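Local coordinates for uncharacterized metal-dependent hydrolase (Pyrococcus horikoshii, PDB 3IGH), which probably hydrolyses carbon-nitrogen bonds other than peptide bonds, as a metal-dependent member of the amidohydrolase family whose natural substrate is not established, at residues A[333-339]-A[355-361]; A[393-397]-A[448-452]. All coordinates share one frame; numbering follows the deposited sequence. Where two conformers were deposited one is given.

Contact 1: A[333-339]-A[355-361]; sequences FPGRIEH and KVRLSVQ. With SO4 (sulfate ion), chain B.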
# COMPACT_ATOMS: atom_id res chain seq x y z
N PHE A 333 -14.19 14.41 14.26
CA PHE A 333 -14.11 13.24 13.40
C PHE A 333 -15.15 12.20 13.77
O PHE A 333 -15.16 11.72 14.90
CB PHE A 333 -12.70 12.63 13.42
CG PHE A 333 -12.59 11.32 12.67
CD1 PHE A 333 -12.78 11.27 11.30
CD2 PHE A 333 -12.29 10.14 13.36
CE1 PHE A 333 -12.69 10.07 10.60
CE2 PHE A 333 -12.18 8.93 12.66
CZ PHE A 333 -12.39 8.89 11.29
N PRO A 334 -16.04 11.83 12.82
CA PRO A 334 -16.99 10.75 13.08
C PRO A 334 -16.28 9.39 13.02
O PRO A 334 -16.27 8.72 11.98
CB PRO A 334 -18.03 10.92 11.98
CG PRO A 334 -17.30 11.58 10.86
CD PRO A 334 -16.20 12.40 11.47
N GLY A 335 -15.68 8.99 14.14
CA GLY A 335 -14.94 7.74 14.23
C GLY A 335 -15.82 6.53 14.48
O GLY A 335 -17.05 6.58 14.32
N ARG A 336 -15.19 5.43 14.86
CA ARG A 336 -15.94 4.23 15.20
C ARG A 336 -15.74 3.86 16.66
O ARG A 336 -14.68 4.11 17.24
CB ARG A 336 -15.65 3.06 14.23
CG ARG A 336 -14.20 2.76 13.98
CD ARG A 336 -14.01 1.56 13.02
NE ARG A 336 -14.40 0.29 13.62
CZ ARG A 336 -14.33 -0.89 13.00
NH1 ARG A 336 -13.87 -0.98 11.76
NH2 ARG A 336 -14.72 -1.99 13.64
N ILE A 337 -16.80 3.32 17.26
CA ILE A 337 -16.73 2.84 18.63
C ILE A 337 -16.91 1.33 18.63
O ILE A 337 -17.77 0.80 17.94
CB ILE A 337 -17.75 3.57 19.54
CG1 ILE A 337 -17.25 4.98 19.84
CG2 ILE A 337 -17.98 2.82 20.86
CD1 ILE A 337 -18.36 5.99 20.04
N GLU A 338 -16.04 0.65 19.38
CA GLU A 338 -16.06 -0.79 19.51
C GLU A 338 -16.78 -1.18 20.79
O GLU A 338 -16.54 -0.57 21.85
CB GLU A 338 -14.63 -1.34 19.52
CG GLU A 338 -13.73 -0.79 18.41
CD GLU A 338 -14.35 -0.95 17.03
OE1 GLU A 338 -14.58 -2.09 16.59
OE2 GLU A 338 -14.62 0.09 16.38
N HIS A 339 -17.65 -2.19 20.66
CA HIS A 339 -18.49 -2.77 21.72
C HIS A 339 -19.78 -1.99 21.98
O HIS A 339 -20.88 -2.50 21.71
CB HIS A 339 -17.72 -2.98 23.03
CG HIS A 339 -16.59 -3.96 22.92
ND1 HIS A 339 -16.68 -5.26 23.36
CD2 HIS A 339 -15.32 -3.81 22.45
CE1 HIS A 339 -15.54 -5.88 23.14
NE2 HIS A 339 -14.70 -5.02 22.59
N LYS A 355 -22.49 11.25 14.43
CA LYS A 355 -22.43 10.40 13.23
C LYS A 355 -21.40 9.27 13.36
O LYS A 355 -20.80 8.87 12.36
CB LYS A 355 -22.18 11.25 11.97
CG LYS A 355 -23.30 12.22 11.61
CD LYS A 355 -22.93 13.00 10.36
CE LYS A 355 -24.17 13.47 9.60
NZ LYS A 355 -24.84 14.62 10.25
N VAL A 356 -21.20 8.76 14.57
CA VAL A 356 -20.20 7.72 14.78
C VAL A 356 -20.67 6.38 14.21
O VAL A 356 -21.87 6.15 14.03
CB VAL A 356 -19.77 7.57 16.28
CG1 VAL A 356 -19.13 8.86 16.80
CG2 VAL A 356 -20.95 7.15 17.15
N ARG A 357 -19.70 5.53 13.87
CA ARG A 357 -19.94 4.16 13.43
C ARG A 357 -19.80 3.23 14.62
O ARG A 357 -19.00 3.49 15.51
CB ARG A 357 -18.95 3.78 12.33
CG ARG A 357 -19.28 4.40 10.99
CD ARG A 357 -18.06 4.52 10.09
NE ARG A 357 -17.11 5.55 10.52
CZ ARG A 357 -15.81 5.32 10.75
NH1 ARG A 357 -15.32 4.10 10.61
NH2 ARG A 357 -15.01 6.31 11.11
N LEU A 358 -20.59 2.15 14.66
CA LEU A 358 -20.55 1.22 15.80
C LEU A 358 -20.29 -0.21 15.34
O LEU A 358 -20.97 -0.73 14.46
CB LEU A 358 -21.85 1.27 16.60
CG LEU A 358 -22.40 2.61 17.14
CD1 LEU A 358 -23.78 2.42 17.75
CD2 LEU A 358 -21.46 3.23 18.16
N SER A 359 -19.30 -0.86 15.97
CA SER A 359 -19.07 -2.28 15.77
C SER A 359 -19.44 -3.02 17.05
O SER A 359 -18.84 -2.81 18.10
CB SER A 359 -17.61 -2.53 15.39
OG SER A 359 -17.33 -3.90 15.29
N VAL A 360 -20.44 -3.89 16.96
CA VAL A 360 -20.95 -4.59 18.13
C VAL A 360 -20.76 -6.10 17.99
O VAL A 360 -20.58 -6.61 16.89
CB VAL A 360 -22.44 -4.27 18.41
CG1 VAL A 360 -22.63 -2.78 18.76
CG2 VAL A 360 -23.34 -4.68 17.26
N GLN A 361 -20.83 -6.80 19.12
CA GLN A 361 -20.56 -8.24 19.13
C GLN A 361 -21.71 -9.00 19.79
O GLN A 361 -21.66 -9.28 20.99
CB GLN A 361 -19.24 -8.53 19.87
CG GLN A 361 -17.96 -7.95 19.24
CD GLN A 361 -17.79 -6.47 19.52
OE1 GLN A 361 -18.11 -5.99 20.61
NE2 GLN A 361 -17.31 -5.73 18.53
S SO4 B . -11.08 -5.35 22.32
O1 SO4 B . -10.35 -5.83 21.16
O2 SO4 B . -12.14 -6.30 22.64
O3 SO4 B . -10.18 -5.29 23.46
O4 SO4 B . -11.67 -4.04 22.02
O HOH W 1 -18.12 7.94 9.47
O HOH W 2 -21.37 -5.27 21.46
O HOH W 3 -19.36 -6.47 23.15
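Arg-357 NH2 reaches back to the carbonyl of Pro-334, 2.9 Å from its O, in the carbonyl plane and on a lone pair. That oxygen lies at the guanidinium edge, where water 1 bridges it to Arg-357 NE; NH2 also pairs with Asp-310, and NH1 bonds to Val-450 O. A bend at chi3 (-71°) folds the chain back, laying one face of the guanidinium over Gly-335 and Arg-336 CB. Glycine suits this place, since a side chain on Gly-335 would be crowded by the Phe-333 ring. Four backbone bonds zip the strands in parallel register, from Arg-357 N to Gly-335 O through to His-339 N to Ser-359 O.

Arg-336 and Glu-338 share a face with Ser-359. Arg-336 grips the carboxylate side-on, NE 2.8 Å from Glu-338 OE2 and NH2 3.0 Å from Glu-338 OE1; Arg-336 NH2 also bonds to Ser-66 O, and Glu-338 OE1 to His-67 ND1. Small Ser-359 sits against both, its CB 3.3 Å from Glu-338 OE1. Gln-361 OE1 lies over one face of the His-339 ring, water 3 joins OE1 to ND1, Gln-361 NE2 bonds to Ser-398 OG, and sulfate O2 meets His-339 NE2 at the ring edge.

On the other face Ile-337 CB packs 4.0 Å from Leu-358 CD2, an apolar layer continuing onto helix 318-331. These neighbouring strands of a TIM barrel turn polar side chains to the interior and apolar ones to the surrounding helices. The sulfate, probably from the crystallisation liquor, is also bound by His-314, His-67 and Lys-262 and may mark an anion-binding spot, consistent with an active-site pocket.

Contact 2: A[393-397]-A[448-452]; sequences AELGF and ARVSL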
# COMPACT_ATOMS: atom_id res chain seq x y z
N ALA A 393 -27.18 4.88 14.32
CA ALA A 393 -25.85 4.74 13.72
C ALA A 393 -25.75 3.59 12.73
O ALA A 393 -26.52 2.63 12.79
CB ALA A 393 -24.79 4.58 14.80
N GLU A 394 -24.79 3.70 11.81
CA GLU A 394 -24.36 2.55 11.03
C GLU A 394 -23.79 1.52 12.01
O GLU A 394 -22.97 1.84 12.86
CB GLU A 394 -23.30 2.95 10.01
CG GLU A 394 -23.07 1.90 8.96
CD GLU A 394 -24.05 2.00 7.80
OE1 GLU A 394 -24.76 1.01 7.53
OE2 GLU A 394 -24.09 3.07 7.16
N LEU A 395 -24.28 0.29 11.89
CA LEU A 395 -23.97 -0.75 12.85
C LEU A 395 -23.36 -1.94 12.12
O LEU A 395 -23.93 -2.42 11.14
CB LEU A 395 -25.25 -1.17 13.58
CG LEU A 395 -25.21 -2.05 14.82
CD1 LEU A 395 -24.70 -1.28 16.02
CD2 LEU A 395 -26.62 -2.55 15.11
N GLY A 396 -22.21 -2.41 12.59
CA GLY A 396 -21.57 -3.59 12.02
C GLY A 396 -21.52 -4.70 13.05
O GLY A 396 -21.45 -4.43 14.25
N PHE A 397 -21.56 -5.95 12.59
CA PHE A 397 -21.46 -7.09 13.50
C PHE A 397 -20.06 -7.66 13.47
O PHE A 397 -19.37 -7.64 12.44
CB PHE A 397 -22.46 -8.19 13.12
CG PHE A 397 -23.89 -7.94 13.58
CD1 PHE A 397 -24.25 -6.77 14.25
CD2 PHE A 397 -24.88 -8.88 13.31
CE1 PHE A 397 -25.56 -6.55 14.66
CE2 PHE A 397 -26.19 -8.67 13.70
CZ PHE A 397 -26.53 -7.49 14.38
N ALA A 448 -19.02 -3.48 6.56
CA ALA A 448 -18.19 -2.82 5.56
C ALA A 448 -18.18 -1.30 5.73
O ALA A 448 -17.12 -0.67 5.71
CB ALA A 448 -18.67 -3.19 4.17
N ARG A 449 -19.37 -0.72 5.89
CA ARG A 449 -19.48 0.72 6.10
C ARG A 449 -18.78 1.17 7.37
O ARG A 449 -18.09 2.19 7.36
CB ARG A 449 -20.95 1.14 6.14
CG ARG A 449 -21.63 1.08 4.77
CD ARG A 449 -21.29 2.31 3.93
NE ARG A 449 -22.10 3.45 4.36
CZ ARG A 449 -22.01 4.67 3.85
NH1 ARG A 449 -21.15 4.94 2.88
NH2 ARG A 449 -22.79 5.64 4.32
N VAL A 450 -18.95 0.41 8.45
CA VAL A 450 -18.26 0.68 9.73
C VAL A 450 -16.72 0.66 9.56
O VAL A 450 -15.99 1.43 10.20
CB VAL A 450 -18.78 -0.30 10.84
CG1 VAL A 450 -17.90 -0.32 12.08
CG2 VAL A 450 -20.22 0.08 11.22
N SER A 451 -16.25 -0.19 8.65
CA SER A 451 -14.82 -0.36 8.37
C SER A 451 -14.34 0.54 7.23
O SER A 451 -13.20 0.41 6.78
CB SER A 451 -14.54 -1.82 8.01
OG SER A 451 -15.02 -2.70 9.01
N LEU A 452 -15.22 1.42 6.75
CA LEU A 452 -14.93 2.33 5.61
C LEU A 452 -14.51 1.58 4.34
O LEU A 452 -13.65 2.02 3.59
CB LEU A 452 -13.91 3.42 6.01
CG LEU A 452 -14.28 4.29 7.22
CD1 LEU A 452 -13.16 5.29 7.56
CD2 LEU A 452 -15.60 5.03 7.00
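Glu-394 OE2 lies at the edge of the Arg-449 guanidinium, close to its plane, and the carboxylate stands almost perpendicular to that group, the two planes 89° apart. The N-H of Arg-449 NE points nearly straight at the oxygen (170°), but at 3.5 Å from NE to OE2 the hydrogen bond within this salt bridge is weak. The flat carboxylate also rests against the aliphatic root of its partner: Glu-394 CD is 3.6 Å from Arg-449 CB, as is Glu-394 CG. The arginine chain bends at chi2 (-80°) and again at chi3, and this brings NE round to the acid. A long, flexible residue suits this exposed position, because its methylene groups pack while its charged end stays near water.

The contact sets the C-terminal turn of helix 436-450 against strand 395-397, a strand-helix packing of the TIM-barrel domain. The helix ends in a Schellman motif, with Leu-452 at positive phi as its C-prime residue. Replacing Glu-394 by alanine is likely to leave Arg-449 NE without this acidic mate and Arg-449 CB without the carboxylate against it, so that the guanidinium could turn more freely.

Deeper in, Val-450 presents one methyl to the strand backbone. With CG2 anti to its carbonyl carbon, that methyl lies 3.5 Å from Gly-396 N and 3.7 Å from Glu-394 O. Glycine fits opposite this branched residue because a CB on Gly-396 would come within 3.3 Å of Val-450 CB. On the far side of the strand, Leu-395 turns away from the helix and packs on Val-360.

Followed from the N terminus, the chain first closes contact 1, a short beta-alpha-beta loop in which helix 345-354 carries it from strand 336-337 to strand 357-360. It then passes helices 364-367, 371-375 and 386-392 to strand 395-397, where contact 2 opens a loop of some fifty residues that returns with the end of helix 436-450. The loops therefore follow in series, neither nested nor crossed. They meet laterally, because strand 357-360 lies beside strand 395-397: Leu-358 O accepts a probable hydrogen bond from Gly-396 N. The start of strand 357-360 is also tied to the end of helix 436-450.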